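Local atomic coordinates of RNase III inhibitor (Mycobacterium tuberculosis, PDB entry 5M3I), a protein that is of undescribed function but belongs to the macro domain family and folds as one alpha/beta domain around a mixed sheet. Residues H83-P88 and I107-V112; S97-I102 and E136-R141; V121-L126 and Q140-A145. All blocks are in the same frame, centred on the assembly; numbering follows the deposited sequence.

In the fold
All three contacts lie inside one macro domain, an alpha/beta fold whose helices pack on a mixed sheet. Contact 1 sets helix 99-115 on strand 83-88. Contact 3 sets helix 135-147 on strand 120-123 and the turn that follows it. Contact 2 joins the two helices to each other, farther from the centre of the chain. The centres of contacts 1 and 3 are about 11 Å apart, those of 2 and 3 about 9 Å, and those of 1 and 2 about 15 Å. Leu126 ties them together: its CD1 lies 3.6 Å from Phe87 CE2 of contact 1, and its O lies 3.5 Å from Val138 CG2 of contact 2.

Contact 1: residues H83-P88 and I107-V112; sequences HIINFP and IDLIRV
Ile85 and Phe87 meet Leu109 and Val112 where segment 107-112 of helix 99-115 runs nearly antiparallel to strand 83-88. The axes of segments 83-88 and 107-112 make an angle of 164° and approach to 10.1 Å. Phe87 and Leu109 have the closest CA atoms, 7.7 Å apart. No hydrogen bond joins the two segments.

Ile85 carries most of the strand's share. Two of its methyls, CG2 and CD1, both meet Leu109 CD1, at 3.7 Å and 3.9 Å. The side chains cross at about a right angle. Ile85 CD1 stands at the end of an extended branch (chi2 171°), which carries it on to Val112 CG1 at 4.5 Å. Phe87 starts off to the flank, but its ring swings nearer, and CE2 comes within 4.4 Å of Leu109 CB at a slant.

On the helix, Arg111 holds Asp108 side-on. NE reaches Asp108 OD1 at 2.6 Å, NH2 bonds to the same oxygen, and OD1 lies in the guanidinium plane. Asp108 OD2 also accepts from Met70 N, which ties the helix to the loop before strand 71-74.

The contact lays a helix on the mixed sheet of this alpha/beta macro domain. Strand 83-88 lies between strands 26-31 and 71-74. Leu109 also touches Phe146 of helix 135-147, and Phe87 touches Val28 and Leu126, so this apolar layer continues past both segments.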
loop_
_atom_site.group_PDB
_atom_site.type_symbol
_atom_site.label_atom_id
_atom_site.label_comp_id
_atom_site.label_asym_id
_atom_site.label_seq_id
_atom_site.Cartn_x
_atom_site.Cartn_y
_atom_site.Cartn_z
ATOM N N HIS A 83 1.869 11.215 0.158
ATOM C CA HIS A 83 2.721 10.046 -0.043
ATOM C C HIS A 83 1.976 8.877 -0.666
ATOM O O HIS A 83 0.835 8.591 -0.309
ATOM C CB HIS A 83 3.287 9.555 1.284
ATOM C CG HIS A 83 4.050 10.596 2.033
ATOM N ND1 HIS A 83 5.327 10.979 1.678
ATOM C CD2 HIS A 83 3.717 11.340 3.110
ATOM C CE1 HIS A 83 5.744 11.920 2.498
ATOM N NE2 HIS A 83 4.788 12.149 3.379
ATOM N N ILE A 84 2.651 8.191 -1.575
ATOM C CA ILE A 84 2.226 6.907 -2.055
ATOM C C ILE A 84 3.178 5.893 -1.478
ATOM O O ILE A 84 4.390 5.957 -1.725
ATOM C CB ILE A 84 2.305 6.786 -3.608
ATOM C CG1 ILE A 84 1.661 7.982 -4.300
ATOM C CG2 ILE A 84 1.691 5.463 -4.060
ATOM C CD1 ILE A 84 0.253 8.259 -3.862
ATOM N N ILE A 85 2.631 4.942 -0.725
ATOM C CA ILE A 85 3.401 3.864 -0.120
ATOM C C ILE A 85 3.118 2.615 -0.935
ATOM O O ILE A 85 2.036 2.033 -0.862
ATOM C CB ILE A 85 3.006 3.663 1.326
ATOM C CG1 ILE A 85 3.152 4.982 2.090
ATOM C CG2 ILE A 85 3.866 2.579 1.951
ATOM C CD1 ILE A 85 2.576 4.961 3.492
ATOM N N ASN A 86 4.095 2.217 -1.742
ATOM C CA ASN A 86 3.967 1.036 -2.572
ATOM C C ASN A 86 4.390 -0.156 -1.759
ATOM O O ASN A 86 5.548 -0.294 -1.411
ATOM C CB ASN A 86 4.818 1.165 -3.816
ATOM C CG ASN A 86 4.331 2.278 -4.722
ATOM O OD1 ASN A 86 3.342 2.116 -5.433
ATOM N ND2 ASN A 86 5.052 3.402 -4.741
ATOM N N PHE A 87 3.429 -1.022 -1.465
ATOM C CA PHE A 87 3.604 -2.193 -0.580
ATOM C C PHE A 87 3.760 -3.421 -1.463
ATOM O O PHE A 87 2.830 -3.785 -2.182
ATOM C CB PHE A 87 2.329 -2.294 0.251
ATOM C CG PHE A 87 2.352 -3.273 1.345
ATOM C CD1 PHE A 87 2.642 -4.604 1.100
ATOM C CD2 PHE A 87 2.063 -2.876 2.622
ATOM C CE1 PHE A 87 2.658 -5.500 2.124
ATOM C CE2 PHE A 87 2.133 -3.760 3.662
ATOM C CZ PHE A 87 2.382 -5.095 3.398
ATOM N N PRO A 88 4.953 -4.073 -1.447
ATOM C CA PRO A 88 5.090 -5.279 -2.301
ATOM C C PRO A 88 4.329 -6.459 -1.760
ATOM O O PRO A 88 4.576 -6.881 -0.667
ATOM C CB PRO A 88 6.611 -5.540 -2.300
ATOM C CG PRO A 88 7.205 -4.160 -2.025
ATOM C CD PRO A 88 6.280 -3.636 -0.955
ATOM N N ILE A 107 5.378 -4.701 8.943
ATOM C CA ILE A 107 6.409 -4.223 9.826
ATOM C C ILE A 107 6.979 -2.908 9.273
ATOM O O ILE A 107 7.085 -1.929 10.009
ATOM C CB ILE A 107 7.535 -5.274 10.035
ATOM C CG1 ILE A 107 7.001 -6.481 10.841
ATOM C CG2 ILE A 107 8.723 -4.638 10.788
ATOM C CD1 ILE A 107 7.950 -7.684 10.920
ATOM N N ASP A 108 7.337 -2.882 7.982
ATOM C CA ASP A 108 7.949 -1.692 7.434
ATOM C C ASP A 108 6.919 -0.599 7.191
ATOM O O ASP A 108 7.266 0.588 7.209
ATOM C CB ASP A 108 8.722 -1.990 6.183
ATOM C CG ASP A 108 9.712 -0.906 5.843
ATOM O OD1 ASP A 108 10.594 -0.617 6.671
ATOM O OD2 ASP A 108 9.678 -0.355 4.726
ATOM N N LEU A 109 5.676 -0.967 6.914
ATOM C CA LEU A 109 4.641 0.039 6.759
ATOM C C LEU A 109 4.497 0.857 8.059
ATOM O O LEU A 109 4.366 2.074 7.981
ATOM C CB LEU A 109 3.287 -0.575 6.419
ATOM C CG LEU A 109 2.128 0.432 6.286
ATOM C CD1 LEU A 109 2.364 1.446 5.173
ATOM C CD2 LEU A 109 0.820 -0.318 6.027
ATOM N N ILE A 110 4.497 0.183 9.212
ATOM C CA ILE A 110 4.390 0.860 10.481
ATOM C C ILE A 110 5.597 1.775 10.680
ATOM O O ILE A 110 5.458 2.918 11.098
ATOM C CB ILE A 110 4.368 -0.156 11.629
ATOM C CG1 ILE A 110 3.028 -0.896 11.651
ATOM C CG2 ILE A 110 4.644 0.502 12.965
ATOM C CD1 ILE A 110 3.072 -2.129 12.534
ATOM N N ARG A 111 6.771 1.249 10.411
ATOM C CA ARG A 111 7.995 2.009 10.562
ATOM C C ARG A 111 7.954 3.277 9.698
ATOM O O ARG A 111 8.310 4.325 10.131
ATOM C CB ARG A 111 9.201 1.152 10.172
ATOM C CG ARG A 111 10.541 1.842 10.420
ATOM C CD ARG A 111 11.724 1.076 9.838
ATOM N NE ARG A 111 11.674 1.041 8.371
ATOM C CZ ARG A 111 11.915 2.071 7.545
ATOM N NH1 ARG A 111 12.248 3.266 8.008
ATOM N NH2 ARG A 111 11.822 1.894 6.231
ATOM N N VAL A 112 7.476 3.165 8.477
ATOM C CA VAL A 112 7.463 4.295 7.572
ATOM C C VAL A 112 6.461 5.379 8.024
ATOM O O VAL A 112 6.701 6.581 7.846
ATOM C CB VAL A 112 7.197 3.782 6.137
ATOM C CG1 VAL A 112 6.728 4.870 5.194
ATOM C CG2 VAL A 112 8.451 3.106 5.605
#

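Contact 2: residues S97-I102 and E136-R141; sequences SKLAYI and EDVEQR
Asp137 O takes one good bond and one weak one from Arg141, the residue that lays its guanidinium against Leu99. Arg141 NH1 gives the stronger bond, 2.9 Å to Asp137 O with an N-H...O angle of 151°. The donor stands above the carbonyl plane, 44° out of it, while the oxygen lies in the plane of the guanidinium. The backbone N of Arg141 adds the weak helical bond to the same oxygen. Arg141 NE forms a salt bridge with Asp103 OD1 on helix 99-115, one turn along from Leu99. The flat group is thus tied at two of its nitrogens, which should limit its rotation.

Leu99 takes one face of the guanidinium, while Asp137 O sits at its edge. Leu99 CD2 lies 3.9 Å above the guanidinium plane, offset toward the rim, with Arg141 NE 4.0 Å from it. The leucine and arginine side chains cross at about a right angle. Leu99 CG is anti to its carbonyl carbon (chi1 -75°), and this sends the two methyls toward helix 135-147. CD1 packs beside Asp137 OD2 at 3.8 Å, a contact of methyl with carboxylate and not a hydrogen bond. CD2 also reaches Val138 CG2, 4.3 Å away.

Here the first turn of helix 99-115 meets the first half of helix 135-147. The contact is only partly buried. One methyl, CD2, lies over a face of a charged group, two of whose nitrogens, NE and NH1, have polar partners. Leu99 therefore packs against Arg141 without displacing those partners, and the Arg141-Asp103 salt bridge adds a charged link between the same two helices.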
loop_
_atom_site.group_PDB
_atom_site.type_symbol
_atom_site.label_atom_id
_atom_site.label_comp_id
_atom_site.label_asym_id
_atom_site.label_seq_id
_atom_site.Cartn_x
_atom_site.Cartn_y
_atom_site.Cartn_z
ATOM N N SER A 97 0.511 -14.033 -4.056
ATOM C CA SER A 97 0.957 -13.364 -2.862
ATOM C C SER A 97 0.991 -14.411 -1.782
ATOM O O SER A 97 0.614 -15.533 -2.041
ATOM C CB SER A 97 0.021 -12.220 -2.491
ATOM O OG SER A 97 0.548 -11.520 -1.372
ATOM N N LYS A 98 1.547 -14.053 -0.619
ATOM C CA LYS A 98 1.580 -14.916 0.557
ATOM C C LYS A 98 1.463 -14.114 1.811
ATOM O O LYS A 98 1.880 -12.936 1.875
ATOM C CB LYS A 98 2.891 -15.687 0.586
ATOM C CG LYS A 98 2.995 -16.622 -0.603
ATOM C CD LYS A 98 4.118 -17.602 -0.491
ATOM C CE LYS A 98 3.953 -18.706 -1.547
ATOM N NZ LYS A 98 5.249 -19.385 -1.700
ATOM N N LEU A 99 0.906 -14.736 2.830
ATOM C CA LEU A 99 0.714 -14.101 4.127
ATOM C C LEU A 99 2.001 -13.623 4.750
ATOM O O LEU A 99 2.044 -12.520 5.325
ATOM C CB LEU A 99 -0.044 -15.020 5.091
ATOM C CG LEU A 99 -1.552 -15.102 4.752
ATOM C CD1 LEU A 99 -2.239 -16.204 5.544
ATOM C CD2 LEU A 99 -2.287 -13.789 4.976
ATOM N N ALA A 100 3.052 -14.398 4.564
ATOM C CA ALA A 100 4.401 -14.002 5.015
ATOM C C ALA A 100 4.890 -12.675 4.385
ATOM O O ALA A 100 5.589 -11.914 5.039
ATOM C CB ALA A 100 5.396 -15.106 4.751
ATOM N N TYR A 101 4.505 -12.404 3.136
ATOM C CA TYR A 101 4.839 -11.150 2.492
ATOM C C TYR A 101 4.105 -9.942 3.130
ATOM O O TYR A 101 4.624 -8.828 3.157
ATOM C CB TYR A 101 4.492 -11.208 1.008
ATOM C CG TYR A 101 5.155 -12.303 0.164
ATOM C CD1 TYR A 101 6.228 -13.092 0.632
ATOM C CD2 TYR A 101 4.735 -12.480 -1.147
ATOM C CE1 TYR A 101 6.821 -14.065 -0.206
ATOM C CE2 TYR A 101 5.299 -13.441 -1.976
ATOM C CZ TYR A 101 6.335 -14.228 -1.509
ATOM O OH TYR A 101 6.841 -15.113 -2.403
ATOM N N ILE A 102 2.879 -10.199 3.588
ATOM C CA ILE A 102 2.039 -9.197 4.179
ATOM C C ILE A 102 2.596 -8.921 5.577
ATOM O O ILE A 102 2.721 -7.752 5.989
ATOM C CB ILE A 102 0.540 -9.619 4.215
ATOM C CG1 ILE A 102 -0.005 -9.975 2.808
ATOM C CG2 ILE A 102 -0.355 -8.542 4.821
ATOM C CD1 ILE A 102 0.247 -8.979 1.719
ATOM N N GLU A 136 -10.304 -12.148 5.305
ATOM C CA GLU A 136 -10.427 -12.148 6.745
ATOM C C GLU A 136 -9.050 -12.287 7.371
ATOM O O GLU A 136 -8.788 -11.707 8.432
ATOM C CB GLU A 136 -11.384 -13.256 7.184
ATOM C CG GLU A 136 -11.688 -13.258 8.651
ATOM C CD GLU A 136 -12.721 -14.290 9.039
ATOM O OE1 GLU A 136 -13.459 -14.828 8.168
ATOM O OE2 GLU A 136 -12.788 -14.577 10.245
ATOM N N ASP A 137 -8.157 -13.047 6.731
ATOM C CA ASP A 137 -6.789 -13.208 7.233
ATOM C C ASP A 137 -6.017 -11.885 7.201
ATOM O O ASP A 137 -5.283 -11.567 8.137
ATOM C CB ASP A 137 -6.001 -14.226 6.390
ATOM C CG ASP A 137 -6.419 -15.663 6.634
ATOM O OD1 ASP A 137 -7.072 -15.938 7.682
ATOM O OD2 ASP A 137 -6.045 -16.520 5.813
ATOM N N VAL A 138 -6.107 -11.216 6.057
ATOM C CA VAL A 138 -5.411 -9.979 5.800
ATOM C C VAL A 138 -6.019 -8.867 6.650
ATOM O O VAL A 138 -5.287 -8.134 7.300
ATOM C CB VAL A 138 -5.506 -9.590 4.328
ATOM C CG1 VAL A 138 -4.893 -8.202 4.089
ATOM C CG2 VAL A 138 -4.800 -10.626 3.455
ATOM N N GLU A 139 -7.339 -8.822 6.754
ATOM C CA GLU A 139 -8.015 -7.828 7.603
ATOM C C GLU A 139 -7.565 -7.901 9.063
ATOM O O GLU A 139 -7.281 -6.878 9.662
ATOM C CB GLU A 139 -9.533 -7.964 7.489
ATOM C CG GLU A 139 -10.342 -6.934 8.230
ATOM C CD GLU A 139 -11.835 -7.202 8.159
ATOM O OE1 GLU A 139 -12.289 -8.231 8.723
ATOM O OE2 GLU A 139 -12.553 -6.408 7.514
ATOM N N GLN A 140 -7.432 -9.107 9.609
ATOM C CA GLN A 140 -6.876 -9.294 10.967
ATOM C C GLN A 140 -5.515 -8.649 11.107
ATOM O O GLN A 140 -5.263 -7.943 12.068
ATOM C CB GLN A 140 -6.727 -10.761 11.328
ATOM C CG GLN A 140 -8.028 -11.420 11.708
ATOM C CD GLN A 140 -7.932 -12.962 11.688
ATOM O OE1 GLN A 140 -6.820 -13.535 11.800
ATOM N NE2 GLN A 140 -9.073 -13.629 11.485
ATOM N N ARG A 141 -4.642 -8.922 10.157
ATOM C CA ARG A 141 -3.283 -8.411 10.229
ATOM C C ARG A 141 -3.245 -6.908 10.089
ATOM O O ARG A 141 -2.513 -6.239 10.809
ATOM C CB ARG A 141 -2.398 -9.067 9.200
ATOM C CG ARG A 141 -2.104 -10.513 9.544
ATOM C CD ARG A 141 -1.657 -11.280 8.309
ATOM N NE ARG A 141 -1.185 -12.609 8.670
ATOM C CZ ARG A 141 -1.972 -13.632 8.993
ATOM N NH1 ARG A 141 -3.288 -13.515 9.000
ATOM N NH2 ARG A 141 -1.436 -14.792 9.314
#

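Contact 3: residues V121-L126 and Q140-A145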
loop_
_atom_site.group_PDB
_atom_site.type_symbol
_atom_site.label_atom_id
_atom_site.label_comp_id
_atom_site.label_asym_id
_atom_site.label_seq_id
_atom_site.Cartn_x
_atom_site.Cartn_y
_atom_site.Cartn_z
ATOM N N VAL A 121 -3.818 7.225 6.697
ATOM C CA VAL A 121 -3.505 6.374 5.559
ATOM C C VAL A 121 -4.728 5.545 5.104
ATOM O O VAL A 121 -5.571 5.168 5.916
ATOM C CB VAL A 121 -2.299 5.514 5.910
ATOM C CG1 VAL A 121 -2.624 4.637 7.055
ATOM C CG2 VAL A 121 -1.873 4.681 4.729
ATOM N N ALA A 122 -4.823 5.323 3.800
ATOM C CA ALA A 122 -5.868 4.476 3.199
ATOM C C ALA A 122 -5.183 3.250 2.695
ATOM O O ALA A 122 -4.165 3.347 1.964
ATOM C CB ALA A 122 -6.582 5.184 2.062
ATOM N N VAL A 123 -5.761 2.097 3.013
ATOM C CA VAL A 123 -5.149 0.806 2.712
ATOM C C VAL A 123 -6.126 -0.097 1.921
ATOM O O VAL A 123 -7.276 -0.226 2.321
ATOM C CB VAL A 123 -4.777 0.107 4.020
ATOM C CG1 VAL A 123 -3.987 -1.116 3.722
ATOM C CG2 VAL A 123 -3.963 1.052 4.920
ATOM N N PRO A 124 -5.679 -0.696 0.809
ATOM C CA PRO A 124 -6.484 -1.626 0.041
ATOM C C PRO A 124 -6.385 -3.018 0.604
ATOM O O PRO A 124 -5.600 -3.248 1.513
ATOM C CB PRO A 124 -5.834 -1.595 -1.338
ATOM C CG PRO A 124 -4.410 -1.342 -1.032
ATOM C CD PRO A 124 -4.392 -0.429 0.149
ATOM N N PRO A 125 -7.158 -3.955 0.068
ATOM C CA PRO A 125 -7.123 -5.306 0.610
ATOM C C PRO A 125 -5.902 -6.079 0.084
ATOM O O PRO A 125 -5.985 -6.825 -0.889
ATOM C CB PRO A 125 -8.467 -5.911 0.154
ATOM C CG PRO A 125 -8.953 -5.067 -0.959
ATOM C CD PRO A 125 -8.218 -3.761 -0.945
ATOM N N LEU A 126 -4.792 -5.938 0.785
ATOM C CA LEU A 126 -3.488 -6.335 0.313
ATOM C C LEU A 126 -3.424 -7.818 -0.069
ATOM O O LEU A 126 -3.666 -8.681 0.757
ATOM C CB LEU A 126 -2.446 -6.085 1.400
ATOM C CG LEU A 126 -2.276 -4.712 1.995
ATOM C CD1 LEU A 126 -1.251 -4.781 3.111
ATOM C CD2 LEU A 126 -1.812 -3.730 0.926
ATOM N N GLN A 140 -7.432 -9.107 9.609
ATOM C CA GLN A 140 -6.876 -9.294 10.967
ATOM C C GLN A 140 -5.515 -8.649 11.107
ATOM O O GLN A 140 -5.263 -7.943 12.068
ATOM C CB GLN A 140 -6.727 -10.761 11.328
ATOM C CG GLN A 140 -8.028 -11.420 11.708
ATOM C CD GLN A 140 -7.932 -12.962 11.688
ATOM O OE1 GLN A 140 -6.820 -13.535 11.800
ATOM N NE2 GLN A 140 -9.073 -13.629 11.485
ATOM N N ARG A 141 -4.642 -8.922 10.157
ATOM C CA ARG A 141 -3.283 -8.411 10.229
ATOM C C ARG A 141 -3.245 -6.908 10.089
ATOM O O ARG A 141 -2.513 -6.239 10.809
ATOM C CB ARG A 141 -2.398 -9.067 9.200
ATOM C CG ARG A 141 -2.104 -10.513 9.544
ATOM C CD ARG A 141 -1.657 -11.280 8.309
ATOM N NE ARG A 141 -1.185 -12.609 8.670
ATOM C CZ ARG A 141 -1.972 -13.632 8.993
ATOM N NH1 ARG A 141 -3.288 -13.515 9.000
ATOM N NH2 ARG A 141 -1.436 -14.792 9.314
ATOM N N LEU A 142 -4.036 -6.380 9.197
ATOM C CA LEU A 142 -4.104 -4.946 9.021
ATOM C C LEU A 142 -4.562 -4.269 10.298
ATOM O O LEU A 142 -3.929 -3.280 10.727
ATOM C CB LEU A 142 -5.039 -4.555 7.887
ATOM C CG LEU A 142 -4.534 -4.778 6.472
ATOM C CD1 LEU A 142 -5.642 -4.496 5.466
ATOM C CD2 LEU A 142 -3.368 -3.863 6.176
ATOM N N VAL A 143 -5.619 -4.794 10.916
ATOM C CA VAL A 143 -6.185 -4.165 12.106
ATOM C C VAL A 143 -5.141 -4.205 13.202
ATOM O O VAL A 143 -4.926 -3.218 13.884
ATOM C CB VAL A 143 -7.508 -4.847 12.535
ATOM C CG1 VAL A 143 -7.926 -4.452 13.927
ATOM C CG2 VAL A 143 -8.614 -4.481 11.566
ATOM N N SER A 144 -4.499 -5.361 13.365
ATOM C CA SER A 144 -3.424 -5.568 14.374
ATOM C C SER A 144 -2.305 -4.590 14.197
ATOM O O SER A 144 -1.880 -3.963 15.151
ATOM C CB SER A 144 -2.852 -6.999 14.247
ATOM O OG SER A 144 -3.751 -7.889 14.834
ATOM N N ALA A 145 -1.867 -4.424 12.964
ATOM C CA ALA A 145 -0.762 -3.516 12.710
ATOM C C ALA A 145 -1.099 -2.064 13.114
ATOM O O ALA A 145 -0.297 -1.397 13.753
ATOM C CB ALA A 145 -0.332 -3.595 11.256
#
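Val123 and Leu126 close on Leu142, and apolar contacts make up most of this interface. Leu142 is the centre of it. Its CD2 lies 3.7 Å from Val123 CG1 and 3.8 Å from Leu126 CD1, so one methyl serves both partners. The Val123 and Leu142 side chains lie alongside each other, pointing opposite ways, while Leu126 comes in across Leu142 at a slant. In Leu142, chi1 of -75° sets CG beside the backbone N; chi2 of 173° then sends CD1 out along the chain and leaves CD2 on the branch that meets Val123 and Leu126. Val123 turns CG1 to Leu142 by placing it anti to the backbone N (chi1 -172°). The second methyl of Leu142, CD1, lies 4.1 Å from the same CG1.

One contact is of methyl with carbonyl. Leu142 CD1 also approaches Pro124 O, at 4.1 Å. This is packing and not a bond.

No hydrogen bond crosses between the segments; their backbones bond within the helix or to neighbouring strands. The helix keeps its own bonds, such as Ala145 N to Arg141 O at 2.9 Å. Val123 is bonded through its backbone to Val155 of strand 153-156. After the strand ends, Pro125 centres an inverse gamma turn, and Leu126 follows it with its side chain directed back to the helix.

Strand 120-123, helix 135-147 and strand 153-156 form a beta-alpha-beta unit, and this contact seats its helix on its first strand. Leu142 also touches Leu106 of helix 99-115, and Val123 touches Phe146. With every touching residue buried and no polar bond across, the seat probably rests on the fit of aliphatic groups and the exclusion of water.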